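Local structure of ribonucleoside triphosphate reductase (Lactobacillus leichmannii, 1L1L) at residues E423-I428 and T552-A557. The protein reduces ribonucleoside triphosphates to 2'-deoxyribonucleoside triphosphates as a B12-dependent (class II), allosterically regulated ribonucleotide reductase that works as a monomer. Sequence-based numbering, arbitrary orientation.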
# COMPACT_ATOMS: atom_id res chain seq x y z
N GLU A 423 7.87 -7.06 -6.66
CA GLU A 423 6.96 -7.78 -7.54
C GLU A 423 7.61 -8.38 -8.79
O GLU A 423 8.40 -7.74 -9.48
CB GLU A 423 5.81 -6.86 -7.95
CG GLU A 423 4.61 -7.60 -8.49
CD GLU A 423 3.30 -6.94 -8.09
OE1 GLU A 423 3.13 -5.74 -8.37
OE2 GLU A 423 2.44 -7.63 -7.49
N VAL A 424 7.26 -9.63 -9.04
CA VAL A 424 7.76 -10.37 -10.18
C VAL A 424 6.60 -10.78 -11.09
O VAL A 424 5.52 -11.16 -10.63
CB VAL A 424 8.53 -11.62 -9.71
CG1 VAL A 424 9.00 -12.45 -10.92
CG2 VAL A 424 9.73 -11.19 -8.88
N PHE A 425 6.83 -10.66 -12.39
CA PHE A 425 5.84 -11.03 -13.39
C PHE A 425 6.43 -12.23 -14.13
O PHE A 425 7.15 -12.07 -15.12
CB PHE A 425 5.62 -9.87 -14.37
CG PHE A 425 5.24 -8.57 -13.72
CD1 PHE A 425 4.08 -8.45 -12.96
CD2 PHE A 425 6.04 -7.44 -13.89
CE1 PHE A 425 3.72 -7.22 -12.38
CE2 PHE A 425 5.69 -6.21 -13.32
CZ PHE A 425 4.53 -6.11 -12.56
N PRO A 426 6.14 -13.45 -13.65
CA PRO A 426 6.62 -14.71 -14.22
C PRO A 426 6.59 -14.80 -15.75
O PRO A 426 7.62 -15.08 -16.37
CB PRO A 426 5.73 -15.75 -13.55
CG PRO A 426 5.56 -15.19 -12.18
CD PRO A 426 5.33 -13.70 -12.44
N LEU A 427 5.43 -14.59 -16.35
CA LEU A 427 5.31 -14.67 -17.80
C LEU A 427 6.28 -13.73 -18.52
O LEU A 427 7.00 -14.14 -19.43
CB LEU A 427 3.88 -14.37 -18.25
CG LEU A 427 3.57 -14.61 -19.73
CD1 LEU A 427 3.96 -16.04 -20.11
CD2 LEU A 427 2.09 -14.37 -19.99
N ILE A 428 6.31 -12.47 -18.09
CA ILE A 428 7.18 -11.48 -18.70
C ILE A 428 8.67 -11.75 -18.47
O ILE A 428 9.48 -11.59 -19.39
CB ILE A 428 6.82 -10.07 -18.21
CG1 ILE A 428 5.36 -9.76 -18.58
CG2 ILE A 428 7.75 -9.05 -18.84
CD1 ILE A 428 4.86 -8.44 -18.06
N THR A 552 -1.09 -0.04 -10.22
CA THR A 552 -0.22 0.87 -10.96
C THR A 552 1.01 0.22 -11.59
O THR A 552 1.23 0.34 -12.79
CB THR A 552 0.21 2.06 -10.09
OG1 THR A 552 -0.95 2.71 -9.56
CG2 THR A 552 0.99 3.06 -10.91
N VAL A 553 1.82 -0.47 -10.79
CA VAL A 553 3.01 -1.12 -11.32
C VAL A 553 2.68 -2.21 -12.34
O VAL A 553 3.39 -2.39 -13.32
CB VAL A 553 3.88 -1.72 -10.18
CG1 VAL A 553 4.69 -2.91 -10.68
CG2 VAL A 553 4.83 -0.64 -9.66
N ALA A 554 1.59 -2.94 -12.11
CA ALA A 554 1.19 -3.98 -13.04
C ALA A 554 0.83 -3.36 -14.40
O ALA A 554 0.92 -4.01 -15.44
CB ALA A 554 0.01 -4.77 -12.49
N LYS A 555 0.41 -2.09 -14.38
CA LYS A 555 0.05 -1.40 -15.62
C LYS A 555 1.31 -1.09 -16.43
O LYS A 555 1.27 -1.05 -17.66
CB LYS A 555 -0.70 -0.10 -15.34
CG LYS A 555 -2.08 -0.33 -14.73
CD LYS A 555 -2.71 0.99 -14.33
CE LYS A 555 -3.90 0.76 -13.41
NZ LYS A 555 -4.37 2.05 -12.82
N LEU A 556 2.42 -0.87 -15.74
CA LEU A 556 3.69 -0.59 -16.43
C LEU A 556 4.01 -1.70 -17.43
O LEU A 556 4.43 -1.43 -18.56
CB LEU A 556 4.84 -0.47 -15.43
CG LEU A 556 4.90 0.73 -14.48
CD1 LEU A 556 6.23 0.72 -13.74
CD2 LEU A 556 4.77 2.01 -15.27
N ALA A 557 3.81 -2.94 -17.00
CA ALA A 557 4.10 -4.11 -17.83
C ALA A 557 2.89 -4.73 -18.50
O ALA A 557 3.02 -5.72 -19.20
CB ALA A 557 4.81 -5.16 -16.98
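Phe425 drives its ring at helix 551-557, meeting Val553, Ala554 and Ala557, which lie along one side of that helix. From CB outward, the bond to CB points at helix 551-557, and CG, anti to the carbonyl carbon (chi1 -55°), lies beside the backbone N. CD2 and CE2 come first to Ala557, CE2 lying 3.9 Å from its CB. On the other flank come CZ, 4.0 Å from Ala554 CA, and CE1 just behind it; both alanines meet the ring obliquely. At the tip, CZ reaches Val553 CG1 at 3.7 Å, a methyl sitting at the ring edge near its plane. That same methyl has Glu423 OE1 4.0 Å away, while the carboxylate's other oxygen, OE2, is hydrogen-bonded to Ser473 OG. Three residues on, in the first turn of helix 426-431, Ile428 CD1 presses to a tight 3.5 Å from Ala557 CB. No hydrogen bond links the two segments; the contact is buried apolar packing. Phe425 sits at the N-cap position, between strand 421-424 and helix 426-431. Strand 421-424 runs between strands 94-96 and 471-474, and the side chains of Phe425 and Val553 both touch Thr95 on strand 94-96.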